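Local coordinates for uncharacterized protein (Streptococcus pneumoniae, PDB 3LFT), which binds L-tryptophan between two lobes and is probably the substrate-binding component of an ABC transporter, perhaps serving tryptophan uptake, at residues A[114-119]-A[151-156]; A[124-129]-A[215-220]. All coordinates share one frame; numbering follows the deposited sequence.

Contact 1: A[114-119]-A[151-156]. With TRP (tryptophan), chain C.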
ATOM      1  N   SER A 114      -7.361   0.716   6.551  1.00  5.74           N
ATOM      2  CA  SER A 114      -7.084  -0.275   5.518  1.00  5.95           C
ATOM      3  C   SER A 114      -7.305   0.309   4.133  1.00  5.84           C
ATOM      4  O   SER A 114      -8.344   0.954   3.895  1.00  6.55           O
ATOM      5  CB  SER A 114      -8.026  -1.470   5.716  1.00  6.22           C
ATOM      6  OG  SER A 114      -7.974  -2.367   4.613  1.00  7.64           O
ATOM      7  N   ASP A 115      -6.324   0.119   3.235  1.00  5.67           N
ATOM      8  CA  ASP A 115      -6.419   0.551   1.837  1.00  5.57           C
ATOM      9  C   ASP A 115      -6.662  -0.652   0.930  1.00  5.71           C
ATOM     10  O   ASP A 115      -5.731  -1.373   0.535  1.00  6.65           O
ATOM     11  CB  ASP A 115      -5.145   1.334   1.434  1.00  6.49           C
ATOM     12  CG  ASP A 115      -3.835   0.609   1.742  1.00  6.78           C
ATOM     13  OD1 ASP A 115      -3.742  -0.109   2.761  1.00  6.34           O
ATOM     14  OD2 ASP A 115      -2.840   0.844   0.986  1.00  6.32           O
ATOM     15  N   HIS A 116      -7.936  -0.895   0.620  1.00  6.31           N
ATOM     16  CA  HIS A 116      -8.341  -1.976  -0.270  1.00  6.32           C
ATOM     17  C   HIS A 116      -8.025  -1.620  -1.725  1.00  6.69           C
ATOM     18  O   HIS A 116      -8.368  -0.535  -2.199  1.00  8.21           O
ATOM     19  CB  HIS A 116      -9.849  -2.210  -0.108  1.00  7.50           C
ATOM     20  CG  HIS A 116     -10.383  -3.279  -1.006  1.00  8.58           C
ATOM     21  ND1 HIS A 116     -11.051  -3.008  -2.183  1.00 11.59           N
ATOM     22  CD2 HIS A 116     -10.315  -4.627  -0.912  1.00 12.16           C
ATOM     23  CE1 HIS A 116     -11.369  -4.149  -2.775  1.00 12.49           C
ATOM     24  NE2 HIS A 116     -10.934  -5.140  -2.027  1.00 13.78           N
ATOM     25  N   ASN A 117      -7.376  -2.520  -2.446  1.00  5.75           N
ATOM     26  CA  ASN A 117      -7.040  -2.239  -3.841  1.00  6.29           C
ATOM     27  C   ASN A 117      -8.234  -2.314  -4.784  1.00  6.39           C
ATOM     28  O   ASN A 117      -8.938  -3.323  -4.795  1.00  5.82           O
ATOM     29  CB  ASN A 117      -5.969  -3.205  -4.343  1.00  5.41           C
ATOM     30  CG  ASN A 117      -5.438  -2.792  -5.710  1.00  4.75           C
ATOM     31  OD1 ASN A 117      -4.963  -1.638  -5.860  1.00  5.23           O
ATOM     32  ND2 ASN A 117      -5.523  -3.672  -6.706  1.00  5.30           N
ATOM     33  N   PRO A 118      -8.477  -1.256  -5.588  1.00  6.02           N
ATOM     34  CA  PRO A 118      -9.666  -1.257  -6.456  1.00  6.57           C
ATOM     35  C   PRO A 118      -9.407  -2.040  -7.743  1.00  7.00           C
ATOM     36  O   PRO A 118      -9.243  -1.482  -8.840  1.00  6.53           O
ATOM     37  CB  PRO A 118      -9.924   0.230  -6.714  1.00  7.32           C
ATOM     38  CG  PRO A 118      -8.656   0.884  -6.503  1.00  8.72           C
ATOM     39  CD  PRO A 118      -7.847   0.075  -5.518  1.00  6.35           C
ATOM     40  N   ALA A 119      -9.399  -3.360  -7.594  1.00  6.56           N
ATOM     41  CA  ALA A 119      -9.061  -4.240  -8.692  1.00  6.82           C
ATOM     42  C   ALA A 119     -10.016  -4.123  -9.876  1.00  6.30           C
ATOM     43  O   ALA A 119      -9.573  -4.107 -11.018  1.00  5.40           O
ATOM     44  CB  ALA A 119      -8.991  -5.686  -8.207  1.00  7.99           C
ATOM     45  N   VAL A 151      -3.603 -10.103  -5.557  1.00  6.66           N
ATOM     46  CA  VAL A 151      -3.385 -10.884  -6.764  1.00  7.74           C
ATOM     47  C   VAL A 151      -4.580 -11.807  -7.056  1.00  7.18           C
ATOM     48  O   VAL A 151      -5.043 -11.865  -8.190  1.00  7.74           O
ATOM     49  CB  VAL A 151      -2.048 -11.671  -6.682  1.00  7.23           C
ATOM     50  CG1 VAL A 151      -1.915 -12.619  -7.885  1.00  9.26           C
ATOM     51  CG2 VAL A 151      -0.889 -10.704  -6.660  1.00  8.79           C
ATOM     52  N   GLU A 152      -5.100 -12.473  -6.025  1.00  6.47           N
ATOM     53  CA  GLU A 152      -6.290 -13.328  -6.164  1.00  7.49           C
ATOM     54  C   GLU A 152      -7.472 -12.522  -6.708  1.00  7.42           C
ATOM     55  O   GLU A 152      -8.113 -12.941  -7.673  1.00  8.06           O
ATOM     56  CB  GLU A 152      -6.669 -13.979  -4.833  1.00  7.43           C
ATOM     57  CG  GLU A 152      -5.691 -15.035  -4.324  1.00  9.87           C
ATOM     58  CD  GLU A 152      -5.929 -15.403  -2.864  1.00 12.20           C
ATOM     59  OE1 GLU A 152      -6.782 -14.766  -2.205  1.00 14.12           O
ATOM     60  OE2 GLU A 152      -5.263 -16.336  -2.372  1.00 13.46           O
ATOM     61  N   GLU A 153      -7.759 -11.369  -6.097  1.00  7.07           N
ATOM     62  CA  GLU A 153      -8.921 -10.570  -6.486  1.00  7.23           C
ATOM     63  C   GLU A 153      -8.766 -10.005  -7.891  1.00  7.78           C
ATOM     64  O   GLU A 153      -9.698 -10.011  -8.692  1.00  8.05           O
ATOM     65  CB  GLU A 153      -9.165  -9.458  -5.453  1.00  7.64           C
ATOM     66  CG  GLU A 153      -9.632  -9.968  -4.089  1.00  9.39           C
ATOM     67  CD  GLU A 153     -10.075  -8.858  -3.154  1.00 12.40           C
ATOM     68  OE1 GLU A 153     -10.399  -7.740  -3.633  1.00 11.91           O
ATOM     69  OE2 GLU A 153     -10.107  -9.124  -1.931  1.00 12.84           O
ATOM     70  N   PHE A 154      -7.574  -9.514  -8.198  1.00  7.79           N
ATOM     71  CA  PHE A 154      -7.302  -8.963  -9.518  1.00  7.55           C
ATOM     72  C   PHE A 154      -7.439 -10.017 -10.609  1.00  7.61           C
ATOM     73  O   PHE A 154      -8.034  -9.769 -11.638  1.00  7.77           O
ATOM     74  CB  PHE A 154      -5.923  -8.270  -9.543  1.00  6.93           C
ATOM     75  CG  PHE A 154      -5.568  -7.652 -10.882  1.00  7.32           C
ATOM     76  CD1 PHE A 154      -5.951  -6.349 -11.182  1.00  6.70           C
ATOM     77  CD2 PHE A 154      -4.853  -8.377 -11.833  1.00  6.65           C
ATOM     78  CE1 PHE A 154      -5.605  -5.779 -12.401  1.00  5.96           C
ATOM     79  CE2 PHE A 154      -4.495  -7.809 -13.053  1.00  5.98           C
ATOM     80  CZ  PHE A 154      -4.897  -6.502 -13.344  1.00  4.71           C
ATOM     81  N   LYS A 155      -6.896 -11.196 -10.355  1.00  7.46           N
ATOM     82  CA  LYS A 155      -6.968 -12.286 -11.332  1.00  7.89           C
ATOM     83  C   LYS A 155      -8.425 -12.650 -11.624  1.00  7.85           C
ATOM     84  O   LYS A 155      -8.801 -12.875 -12.775  1.00  7.28           O
ATOM     85  CB  LYS A 155      -6.173 -13.496 -10.815  1.00  8.52           C
ATOM     86  CG  LYS A 155      -5.949 -14.608 -11.804  1.00 10.81           C
ATOM     87  CD  LYS A 155      -5.097 -15.706 -11.163  1.00 13.84           C
ATOM     88  CE  LYS A 155      -5.105 -16.998 -11.969  1.00 14.97           C
ATOM     89  NZ  LYS A 155      -4.394 -16.876 -13.274  1.00 16.93           N
ATOM     90  N   ALA A 156      -9.250 -12.692 -10.587  1.00  7.92           N
ATOM     91  CA  ALA A 156     -10.657 -13.045 -10.778  1.00  7.14           C
ATOM     92  C   ALA A 156     -11.374 -12.022 -11.676  1.00  7.19           C
ATOM     93  O   ALA A 156     -12.068 -12.388 -12.627  1.00  7.04           O
ATOM     94  CB  ALA A 156     -11.361 -13.207  -9.441  1.00  8.11           C
TER
HETATM   95  N   TRP C   1      -1.251  -1.138   2.011  1.00  8.29           N
HETATM   96  CA  TRP C   1       0.154  -1.641   2.031  1.00  8.97           C
HETATM   97  C   TRP C   1       0.270  -2.797   2.969  1.00  8.94           C
HETATM   98  O   TRP C   1       1.371  -3.122   3.422  1.00  8.77           O
HETATM   99  CB  TRP C   1       1.109  -0.499   2.414  1.00  8.71           C
HETATM  100  CG  TRP C   1       1.047   0.633   1.419  1.00  7.83           C
HETATM  101  CD1 TRP C   1       0.355   1.837   1.538  1.00  8.47           C
HETATM  102  CD2 TRP C   1       1.690   0.659   0.100  1.00  8.23           C
HETATM  103  NE1 TRP C   1       0.538   2.589   0.401  1.00  8.55           N
HETATM  104  CE2 TRP C   1       1.297   1.944  -0.486  1.00  8.59           C
HETATM  105  CE3 TRP C   1       2.468  -0.250  -0.577  1.00  8.21           C
HETATM  106  CZ2 TRP C   1       1.754   2.248  -1.756  1.00  8.72           C
HETATM  107  CZ3 TRP C   1       2.905   0.085  -1.855  1.00  9.20           C
HETATM  108  CH2 TRP C   1       2.548   1.326  -2.420  1.00  8.94           C
HETATM  109  OXT TRP C   1      -0.751  -3.424   3.285  1.00  8.45           O
HETATM  110  O   HOH W   1      -8.381  -6.041  -4.291  1.00  9.71           O
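Torsions bring His-116 and Glu-153 together. The imidazole of His-116 swings away from its own backbone N (chi1 178°). Glu-153 sets CG opposite its carbonyl carbon and runs extended beyond it, which carries the carboxylate off the helix toward the ring. His-116 NE2 donates to Glu-153 OE1 at 3.1 Å. The bond is bent, with 144° at the hydrogen. It uses the syn lone pair of OE1, and the oxygen sits at the ring edge, tilted from the ring plane. Ring and carboxylate planes are turned 38° apart.

A water adds a second link. It donates to Glu-153 OE1 at 2.7 Å and to the backbone Asn-117 O at 2.8 Å. OE1 therefore accepts two bonds, and the 114-119 backbone is tied to the helix as well as the ring.

Apolar packing lies beside the polar pair. Ala-119 CB rests on the helix backbone at Phe-154 CA, 3.9 Å away. The Phe-154 ring stacks with Trp-191.

The segment 114-119 leaves strand 110-115 and passes into helix 119-129, with Pro-118 at the N-cap. It is a crossing between the two lobes of a periplasmic-binding-protein fold. Asp-115 lies at the ligand: the tryptophan N donates to Asp-115 OD2 at 2.7 Å. The ligand is also hydrogen-bonded to Thr-71, Thr-92 and Gln-236, among others. The carboxylate of Asp-115 probably balances the charge of the ligand amino group. Glu-153 would probably favour the protonated form of His-116, though NE2 can donate this bond when the ring is neutral.

Contact 2: A[124-129]-A[215-220]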
ATOM      1  N   GLU A 124     -10.910  -2.383 -15.490  1.00  6.36           N
ATOM      2  CA  GLU A 124     -11.668  -1.545 -16.426  1.00  6.49           C
ATOM      3  C   GLU A 124     -10.747  -0.524 -17.104  1.00  6.07           C
ATOM      4  O   GLU A 124     -10.863  -0.286 -18.301  1.00  5.91           O
ATOM      5  CB  GLU A 124     -12.876  -0.878 -15.740  1.00  6.53           C
ATOM      6  CG  GLU A 124     -13.994  -1.870 -15.387  1.00 11.05           C
ATOM      7  CD  GLU A 124     -14.974  -1.392 -14.306  1.00 15.42           C
ATOM      8  OE1 GLU A 124     -14.683  -0.428 -13.555  1.00 17.73           O
ATOM      9  OE2 GLU A 124     -16.049  -2.021 -14.188  1.00 19.21           O
ATOM     10  N   LEU A 125      -9.814   0.050 -16.353  1.00  5.67           N
ATOM     11  CA  LEU A 125      -8.878   1.033 -16.917  1.00  5.44           C
ATOM     12  C   LEU A 125      -7.948   0.396 -17.948  1.00  5.74           C
ATOM     13  O   LEU A 125      -7.685   0.971 -19.010  1.00  5.76           O
ATOM     14  CB  LEU A 125      -8.066   1.695 -15.807  1.00  5.93           C
ATOM     15  CG  LEU A 125      -7.096   2.814 -16.248  1.00  6.00           C
ATOM     16  CD1 LEU A 125      -7.770   3.989 -16.939  1.00  8.13           C
ATOM     17  CD2 LEU A 125      -6.313   3.294 -15.011  1.00  9.15           C
ATOM     18  N   ILE A 126      -7.441  -0.794 -17.627  1.00  5.32           N
ATOM     19  CA  ILE A 126      -6.594  -1.515 -18.570  1.00  5.52           C
ATOM     20  C   ILE A 126      -7.328  -1.791 -19.889  1.00  5.22           C
ATOM     21  O   ILE A 126      -6.771  -1.581 -20.974  1.00  5.82           O
ATOM     22  CB  ILE A 126      -6.062  -2.827 -17.963  1.00  5.16           C
ATOM     23  CG1 ILE A 126      -5.115  -2.500 -16.790  1.00  4.98           C
ATOM     24  CG2 ILE A 126      -5.339  -3.671 -19.040  1.00  5.58           C
ATOM     25  CD1 ILE A 126      -4.796  -3.711 -15.887  1.00  7.92           C
ATOM     26  N   LYS A 127      -8.572  -2.260 -19.786  1.00  5.04           N
ATOM     27  CA  LYS A 127      -9.404  -2.532 -20.959  1.00  5.79           C
ATOM     28  C   LYS A 127      -9.665  -1.273 -21.784  1.00  5.75           C
ATOM     29  O   LYS A 127      -9.718  -1.342 -23.015  1.00  6.42           O
ATOM     30  CB  LYS A 127     -10.742  -3.136 -20.531  1.00  5.86           C
ATOM     31  CG  LYS A 127     -10.651  -4.511 -19.908  1.00  7.24           C
ATOM     32  CD  LYS A 127     -10.302  -5.616 -20.899  1.00  6.97           C
ATOM     33  CE  LYS A 127     -11.411  -5.829 -21.906  1.00  7.32           C
ATOM     34  NZ  LYS A 127     -11.205  -7.129 -22.604  1.00  8.51           N
ATOM     35  N   ALA A 128      -9.835  -0.131 -21.116  1.00  5.92           N
ATOM     36  CA  ALA A 128     -10.158   1.118 -21.803  1.00  6.60           C
ATOM     37  C   ALA A 128      -8.927   1.784 -22.411  1.00  6.17           C
ATOM     38  O   ALA A 128      -8.979   2.291 -23.541  1.00  7.23           O
ATOM     39  CB  ALA A 128     -10.847   2.070 -20.847  1.00  6.68           C
ATOM     40  N   LEU A 129      -7.824   1.770 -21.669  1.00  6.65           N
ATOM     41  CA  LEU A 129      -6.648   2.532 -22.050  1.00  6.51           C
ATOM     42  C   LEU A 129      -5.718   1.776 -23.000  1.00  6.55           C
ATOM     43  O   LEU A 129      -5.110   2.367 -23.894  1.00  6.43           O
ATOM     44  CB  LEU A 129      -5.909   2.990 -20.779  1.00  7.12           C
ATOM     45  CG  LEU A 129      -4.715   3.927 -20.919  1.00  6.76           C
ATOM     46  CD1 LEU A 129      -5.083   5.217 -21.631  1.00  7.55           C
ATOM     47  CD2 LEU A 129      -4.155   4.222 -19.540  1.00  6.96           C
ATOM     48  N   PRO A 215       3.415  -1.446 -21.237  1.00  5.88           N
ATOM     49  CA  PRO A 215       2.829  -0.547 -20.234  1.00  5.81           C
ATOM     50  C   PRO A 215       2.844  -1.171 -18.840  1.00  5.04           C
ATOM     51  O   PRO A 215       2.630  -2.383 -18.694  1.00  5.74           O
ATOM     52  CB  PRO A 215       1.388  -0.395 -20.711  1.00  5.55           C
ATOM     53  CG  PRO A 215       1.135  -1.581 -21.569  1.00  7.61           C
ATOM     54  CD  PRO A 215       2.429  -1.904 -22.228  1.00  5.89           C
ATOM     55  N   ILE A 216       3.077  -0.335 -17.834  1.00  4.38           N
ATOM     56  CA  ILE A 216       3.052  -0.744 -16.430  1.00  4.87           C
ATOM     57  C   ILE A 216       1.861  -0.077 -15.761  1.00  4.55           C
ATOM     58  O   ILE A 216       1.657   1.148 -15.888  1.00  4.73           O
ATOM     59  CB  ILE A 216       4.340  -0.346 -15.693  1.00  4.77           C
ATOM     60  CG1 ILE A 216       5.582  -0.839 -16.435  1.00  6.07           C
ATOM     61  CG2 ILE A 216       4.349  -0.913 -14.280  1.00  5.89           C
ATOM     62  CD1 ILE A 216       6.858  -0.090 -15.996  1.00  6.39           C
ATOM     63  N   TYR A 217       1.068  -0.881 -15.057  1.00  4.01           N
ATOM     64  CA  TYR A 217      -0.058  -0.392 -14.263  1.00  3.87           C
ATOM     65  C   TYR A 217       0.232  -0.667 -12.776  1.00  4.39           C
ATOM     66  O   TYR A 217      -0.187  -1.700 -12.232  1.00  4.59           O
ATOM     67  CB  TYR A 217      -1.335  -1.109 -14.683  1.00  4.56           C
ATOM     68  CG  TYR A 217      -1.900  -0.701 -16.024  1.00  3.83           C
ATOM     69  CD1 TYR A 217      -2.837   0.331 -16.096  1.00  3.99           C
ATOM     70  CD2 TYR A 217      -1.547  -1.352 -17.212  1.00  5.15           C
ATOM     71  CE1 TYR A 217      -3.418   0.687 -17.305  1.00  4.32           C
ATOM     72  CE2 TYR A 217      -2.123  -0.971 -18.445  1.00  4.47           C
ATOM     73  CZ  TYR A 217      -3.042   0.048 -18.464  1.00  5.33           C
ATOM     74  OH  TYR A 217      -3.643   0.422 -19.647  1.00  6.68           O
ATOM     75  N   PRO A 218       0.962   0.242 -12.112  1.00  4.11           N
ATOM     76  CA  PRO A 218       1.411  -0.013 -10.736  1.00  4.77           C
ATOM     77  C   PRO A 218       0.510   0.731  -9.757  1.00  4.83           C
ATOM     78  O   PRO A 218       0.178   1.905  -9.969  1.00  4.60           O
ATOM     79  CB  PRO A 218       2.824   0.555 -10.731  1.00  5.15           C
ATOM     80  CG  PRO A 218       2.733   1.768 -11.683  1.00  5.23           C
ATOM     81  CD  PRO A 218       1.595   1.459 -12.666  1.00  4.20           C
ATOM     82  N   SER A 219       0.123   0.061  -8.668  1.00  4.80           N
ATOM     83  CA  SER A 219      -0.918   0.559  -7.752  1.00  5.58           C
ATOM     84  C   SER A 219      -0.470   1.615  -6.757  1.00  5.12           C
ATOM     85  O   SER A 219      -0.695   1.483  -5.540  1.00  6.35           O
ATOM     86  CB  SER A 219      -1.572  -0.630  -7.039  1.00  5.60           C
ATOM     87  OG  SER A 219      -2.106  -1.537  -7.982  1.00  5.82           O
ATOM     88  N   ALA A 220       0.168   2.675  -7.258  1.00  4.33           N
ATOM     89  CA  ALA A 220       0.463   3.859  -6.451  1.00  4.35           C
ATOM     90  C   ALA A 220       0.788   5.036  -7.327  1.00  3.97           C
ATOM     91  O   ALA A 220       1.478   4.890  -8.338  1.00  4.57           O
ATOM     92  CB  ALA A 220       1.654   3.611  -5.523  1.00  4.62           C
TER
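Ile-126 sets its CG1 over one face of the Tyr-217 ring in a CH-pi contact. This CG1 stands 3.5 Å from the ring centroid of Tyr-217, only 3° off the ring normal. All six ring carbons are thus almost equally far from this one methylene. Tyr-217 has CG opposite its carbonyl carbon (chi1 -73°), and the ring extends from the strand toward the helix.

Apolar contacts of the two leucines add to this. Leu-125 CG approaches Tyr-217 CE1 at 4.4 Å, and Leu-129 CD2 lies 4.2 Å from the same carbon. Both come at the ring obliquely. Leu-129 CB also packs on Tyr-217 OH at 3.6 Å.

The two elements belong to the alpha/beta lobe built on the parallel sheet 164-170, 135-141, 189-192, 216-218. Strand 216-218 is an outermost strand of that sheet. Helix 119-129 packs against it, running nearly antiparallel at 156°; the axes of these short segments approach to 10.8 Å. This is the layered arrangement of a periplasmic-binding-protein lobe, with the tyrosine side chain lying between helix and sheet.

Polar bonding comes from just beyond the helix segment. Tyr-217 OH is hydrogen-bonded to Thr-130 OG1, so the buried hydroxyl is satisfied. Thr-130 OG1 is also bonded to Ile-126 O. Further along the strand segment, Ser-219 OG is hydrogen-bonded to Val-192 O. Ala-220 belongs to the tryptophan pocket and touches the ligand.

Overall arrangement
Both contacts involve the chain that runs from strand 110-115 into helix 119-129. Contact 1 holds the crossing and the first residue of the helix, and brings in helix 145-160. Contact 2 holds the helix end and brings in the edge strand 216-218. Contact 1 is partly buried and mixes a histidine-carboxylate bond and a water with a small apolar patch. Contact 2 is fully buried, and its direct touches are apolar, apart from the tyrosine hydroxyl. Their centres lie 13 Å apart. They meet where Phe-154 CZ packs on Ile-126 CD1 at 3.8 Å, so one isoleucine serves both Phe-154 and Tyr-217. Each contact includes one ligand-pocket residue, Asp-115 or Ala-220.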